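Long-range contacts in ORF10 (Moritella marina, PDB 6RIW), which forms the ketosynthase-chain length factor didomain of a polyunsaturated fatty acid synthase and probably condenses acyl units in long-chain lipid synthesis: residues G593-T598 and K625-A631; F153-Y158 and T599-S604. All coordinates share one frame; numbering follows the deposited sequence.

Contact 1 of 2, residues G593-T598 and K625-A631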
# COMPACT_ATOMS: atom_id res chain seq x y z
N GLY A 593 -11.95 15.68 -3.72
CA GLY A 593 -12.70 16.33 -4.79
C GLY A 593 -14.02 16.90 -4.31
O GLY A 593 -14.45 17.96 -4.77
N ARG A 594 -14.67 16.21 -3.37
CA ARG A 594 -15.88 16.74 -2.74
C ARG A 594 -15.55 17.77 -1.65
O ARG A 594 -16.06 18.90 -1.65
CB ARG A 594 -16.70 15.59 -2.16
CG ARG A 594 -17.82 16.00 -1.19
CD ARG A 594 -18.20 14.93 -0.16
NE ARG A 594 -18.97 15.59 0.90
CZ ARG A 594 -20.28 15.77 0.87
NH1 ARG A 594 -21.00 15.29 -0.13
NH2 ARG A 594 -20.88 16.44 1.86
N VAL A 595 -14.69 17.39 -0.72
CA VAL A 595 -14.50 18.18 0.50
C VAL A 595 -13.98 19.57 0.17
O VAL A 595 -14.41 20.58 0.76
CB VAL A 595 -13.55 17.43 1.45
CG1 VAL A 595 -13.02 18.35 2.51
CG2 VAL A 595 -14.28 16.21 2.06
N ASN A 596 -13.08 19.67 -0.81
CA ASN A 596 -12.40 20.93 -1.09
C ASN A 596 -13.33 21.97 -1.71
O ASN A 596 -13.00 23.16 -1.71
CB ASN A 596 -11.21 20.66 -2.00
CG ASN A 596 -10.03 21.56 -1.72
OD1 ASN A 596 -8.90 21.09 -1.58
ND2 ASN A 596 -10.27 22.88 -1.70
N LEU A 597 -14.50 21.55 -2.21
CA LEU A 597 -15.42 22.52 -2.78
C LEU A 597 -15.89 23.55 -1.74
O LEU A 597 -16.38 24.60 -2.13
CB LEU A 597 -16.62 21.82 -3.42
CG LEU A 597 -16.25 21.03 -4.69
CD1 LEU A 597 -17.45 20.18 -5.16
CD2 LEU A 597 -15.83 21.97 -5.77
N THR A 598 -15.75 23.25 -0.44
CA THR A 598 -15.99 24.23 0.63
C THR A 598 -15.32 25.58 0.34
O THR A 598 -15.97 26.63 0.34
CB THR A 598 -15.46 23.68 1.96
OG1 THR A 598 -16.29 22.59 2.39
CG2 THR A 598 -15.48 24.77 3.05
N LYS A 625 -21.11 19.42 -3.83
CA LYS A 625 -20.42 18.33 -3.12
C LYS A 625 -21.10 16.99 -3.37
O LYS A 625 -20.44 15.98 -3.65
CB LYS A 625 -20.39 18.62 -1.62
CG LYS A 625 -19.36 19.68 -1.19
CD LYS A 625 -19.45 19.82 0.32
CE LYS A 625 -18.25 20.61 0.88
NZ LYS A 625 -18.51 20.98 2.30
N ASP A 626 -22.43 16.96 -3.24
CA ASP A 626 -23.15 15.70 -3.41
C ASP A 626 -23.05 15.16 -4.82
O ASP A 626 -23.17 13.94 -5.03
CB ASP A 626 -24.61 15.88 -3.01
CG ASP A 626 -24.80 16.02 -1.51
OD1 ASP A 626 -23.81 15.80 -0.75
OD2 ASP A 626 -25.92 16.35 -1.08
N GLY A 627 -22.79 16.03 -5.80
CA GLY A 627 -22.54 15.57 -7.14
C GLY A 627 -21.25 14.77 -7.26
O GLY A 627 -21.17 13.83 -8.06
N VAL A 628 -20.24 15.13 -6.47
CA VAL A 628 -18.91 14.53 -6.63
C VAL A 628 -18.78 13.23 -5.85
O VAL A 628 -18.25 12.23 -6.36
CB VAL A 628 -17.83 15.54 -6.19
CG1 VAL A 628 -16.46 14.86 -6.22
CG2 VAL A 628 -17.85 16.74 -7.12
N ALA A 629 -19.23 13.21 -4.60
CA ALA A 629 -19.03 12.04 -3.75
C ALA A 629 -19.90 12.19 -2.52
O ALA A 629 -20.31 13.30 -2.17
CB ALA A 629 -17.55 11.90 -3.32
N SER A 630 -20.14 11.08 -1.83
CA SER A 630 -20.86 11.11 -0.56
C SER A 630 -19.94 11.56 0.56
O SER A 630 -18.72 11.40 0.49
CB SER A 630 -21.43 9.73 -0.23
OG SER A 630 -22.27 9.27 -1.28
N ALA A 631 -20.54 12.16 1.59
CA ALA A 631 -19.77 12.54 2.77
C ALA A 631 -19.18 11.29 3.43
O ALA A 631 -19.73 10.19 3.32
CB ALA A 631 -20.64 13.29 3.76
O HOH W 1 -23.70 17.37 1.57

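Contact 2 of 2, residues F153-Y158 and T599-S604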
# COMPACT_ATOMS: atom_id res chain seq x y z
N PHE A 153 -19.96 31.85 -14.83
CA PHE A 153 -19.49 31.28 -13.57
C PHE A 153 -18.16 30.56 -13.79
O PHE A 153 -17.96 29.89 -14.81
CB PHE A 153 -20.51 30.30 -12.99
CG PHE A 153 -20.02 29.64 -11.73
CD1 PHE A 153 -20.22 30.24 -10.50
CD2 PHE A 153 -19.31 28.45 -11.79
CE1 PHE A 153 -19.74 29.65 -9.34
CE2 PHE A 153 -18.83 27.87 -10.62
CZ PHE A 153 -19.05 28.47 -9.41
N GLN A 154 -17.24 30.70 -12.83
CA GLN A 154 -15.95 30.02 -12.88
C GLN A 154 -15.64 29.43 -11.52
O GLN A 154 -15.63 30.15 -10.52
CB GLN A 154 -14.81 30.96 -13.27
CG GLN A 154 -14.78 31.42 -14.69
CD GLN A 154 -13.61 32.35 -14.88
OE1 GLN A 154 -13.52 33.39 -14.23
NE2 GLN A 154 -12.68 31.97 -15.72
N LEU A 155 -15.38 28.13 -11.47
CA LEU A 155 -14.89 27.53 -10.25
C LEU A 155 -13.40 27.79 -10.08
O LEU A 155 -12.64 27.80 -11.06
CB LEU A 155 -15.16 26.02 -10.28
CG LEU A 155 -14.86 25.22 -9.01
CD1 LEU A 155 -15.77 25.63 -7.88
CD2 LEU A 155 -15.07 23.74 -9.36
N THR A 156 -12.97 27.99 -8.84
CA THR A 156 -11.54 28.15 -8.58
C THR A 156 -10.86 26.79 -8.43
O THR A 156 -11.49 25.81 -8.02
CB THR A 156 -11.30 29.01 -7.34
OG1 THR A 156 -11.84 28.37 -6.18
CG2 THR A 156 -11.95 30.40 -7.50
N HIS A 157 -9.57 26.74 -8.77
CA HIS A 157 -8.79 25.52 -8.56
C HIS A 157 -8.69 25.18 -7.06
O HIS A 157 -8.69 26.06 -6.19
CB HIS A 157 -7.40 25.69 -9.19
CG HIS A 157 -6.74 24.40 -9.59
ND1 HIS A 157 -7.06 23.72 -10.75
CD2 HIS A 157 -5.78 23.66 -8.98
CE1 HIS A 157 -6.32 22.63 -10.84
NE2 HIS A 157 -5.53 22.57 -9.78
N TYR A 158 -8.60 23.88 -6.75
CA TYR A 158 -8.69 23.45 -5.35
C TYR A 158 -7.53 23.95 -4.49
O TYR A 158 -7.70 24.19 -3.29
CB TYR A 158 -8.81 21.92 -5.28
CG TYR A 158 -7.49 21.19 -5.43
CD1 TYR A 158 -6.88 21.07 -6.67
CD2 TYR A 158 -6.86 20.62 -4.32
CE1 TYR A 158 -5.64 20.39 -6.80
CE2 TYR A 158 -5.63 19.95 -4.43
CZ TYR A 158 -5.03 19.84 -5.66
OH TYR A 158 -3.82 19.18 -5.75
N THR A 599 -14.01 25.57 0.13
CA THR A 599 -13.34 26.83 -0.12
C THR A 599 -13.33 27.18 -1.59
O THR A 599 -13.28 28.37 -1.93
CB THR A 599 -11.90 26.80 0.42
OG1 THR A 599 -11.24 25.61 -0.03
CG2 THR A 599 -11.92 26.82 1.95
N GLN A 600 -13.41 26.19 -2.48
CA GLN A 600 -13.47 26.52 -3.91
C GLN A 600 -14.72 27.32 -4.24
O GLN A 600 -14.65 28.31 -4.98
CB GLN A 600 -13.43 25.26 -4.76
CG GLN A 600 -12.07 24.63 -4.78
CD GLN A 600 -12.11 23.30 -5.46
OE1 GLN A 600 -12.27 22.28 -4.79
NE2 GLN A 600 -12.03 23.31 -6.80
N ILE A 601 -15.88 26.92 -3.69
CA ILE A 601 -17.12 27.64 -4.01
C ILE A 601 -17.14 28.98 -3.28
O ILE A 601 -17.55 30.00 -3.85
CB ILE A 601 -18.35 26.80 -3.64
CG1 ILE A 601 -18.39 25.49 -4.45
CG2 ILE A 601 -19.63 27.60 -3.87
CD1 ILE A 601 -18.79 25.66 -5.86
N GLU A 602 -16.70 29.01 -2.02
CA GLU A 602 -16.64 30.29 -1.32
C GLU A 602 -15.78 31.29 -2.08
O GLU A 602 -16.19 32.44 -2.31
CB GLU A 602 -16.12 30.10 0.11
CG GLU A 602 -16.06 31.41 0.89
CD GLU A 602 -15.54 31.23 2.32
OE1 GLU A 602 -14.55 30.49 2.54
OE2 GLU A 602 -16.12 31.87 3.23
N ASP A 603 -14.58 30.86 -2.50
CA ASP A 603 -13.68 31.75 -3.24
C ASP A 603 -14.29 32.21 -4.56
O ASP A 603 -14.12 33.37 -4.96
CB ASP A 603 -12.35 31.04 -3.52
CG ASP A 603 -11.49 30.90 -2.29
OD1 ASP A 603 -11.84 31.49 -1.23
OD2 ASP A 603 -10.45 30.20 -2.37
N SER A 604 -14.98 31.31 -5.26
CA SER A 604 -15.60 31.67 -6.53
C SER A 604 -16.66 32.75 -6.34
O SER A 604 -16.69 33.74 -7.08
CB SER A 604 -16.23 30.42 -7.16
OG SER A 604 -15.26 29.66 -7.85
O HOH W 2 -10.07 28.20 -3.85
O HOH W 3 -9.65 26.05 -2.33

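Contact 1 of 2, residues G593-T598 and K625-A631
The C-terminal end of helix 614-628 is clasped by Arg594, which reaches from helix 589-595 to Asp626 and Ala629. With CG anti to the backbone N (chi1 166°) and the chain extended out to NE, the arginine runs past the last turn and sets its guanidinium beside the residue where helical geometry stops. Arg594 NH1 makes both direct bonds there, each 2.9 Å long, to Ala629 O and to Asp626 OD1, the latter a salt bridge in which the oxygen is approached almost head-on along its C-O bond. Both acceptors lie at the guanidinium edge, which fixes its rotation, and water 1 links NH2 to the same OD1. Lys625 CB lies over one face, 3.7 Å from Arg594 NH1; the opposite face meets the backbone N of Ala631. All this belongs to a run of helices within the second ketosynthase-like half of the didomain. Lys625 crosses the arginine at about a right angle, a knob among Arg594, Val595, Leu597 and Thr598. The extended chain brings Lys625 NZ to Thr598 OG1 as a donor, at 2.7 Å. Asp56, from the first half, forms salt bridges with both Arg594 NH2 and Lys625 NZ, so its carboxylate probably offsets the two neighbouring positive charges. Val628 makes the apolar part: Val628 CG1 lies 3.6 Å from Arg594 N, while Val628 CG2 meets Leu597 CD1 at 4.0 Å.

Contact 2 of 2, residues F153-Y158 and T599-S604
Segment 153-158 runs in extended form along helix 597-608, roughly antiparallel to it, with Leu155 CA 5.6 Å from Ser604 CA and Thr156 CA 5.3 Å from Gln600 CA. Two helix side chains one turn apart, Ser604 and Gln600, grip this strand-like loop by its backbone. Ser604 turns its hydroxyl beside its own backbone N (chi1 -82°), where Ser604 OG donates to Gln154 O at 2.7 Å, in the carbonyl plane and on a lone pair. The same oxygen accepts a weak, bent bond from Thr156 N, so a single hydroxyl bridges the two peptide groups that flank Leu155. Gln600 extends beyond CG and carries its amide to the carbonyl two residues further on: Gln600 NE2 reaches Thr156 O at 2.8 Å, almost straight at 172°, with the acceptor in the amide plane. The amide also packs against Tyr158, whose CA sits 3.4 Å from Gln600 CD, and Gln600 OE1 touches Tyr158 CB.

Thr156 points toward the helix and fits between these two grips, its CG2 3.4 Å from Ser604 OG and its OG1 near Asp603 CB. Water 2 connects that OG1 to the Asp603 carboxylate, and water 3 joins Tyr158 O to Thr599 OG1, which is also bonded to Tyr48. The end of the Leu155 side chain reaches the helix, where Leu155 CD1 meets Ile601 CD1 at 3.6 Å. Gln154 OE1 and His157 ND1 instead accept from the backbone N atoms of Val944 and Met949. Joining the first ketosynthase-like half to the second, the bonds between segment 153-158 and helix 597-608 belong to the interface of a fused pseudo-dimer, as in the paired subunits of thiolase-like ketosynthases.

In the fold
From the N terminus, the chain first lays down 153-158, in the loop after helix 129-148 of the first ketosynthase-like half. Some 440 residues later, 593-598 and then 599-604 follow one another directly; the second of these closes contact 2 across the two halves. Helix 614-628 then folds back, and 625-631 closes contact 1, a short, mostly helical loop wholly within the second half. The segments alternate along the chain, so the two closures cross. Helix 597-608 serves both contacts, whose centres lie about 13 Å apart. They touch directly through Leu597 and Leu155, and through a weak hydrogen bond from Asn596 to Tyr158.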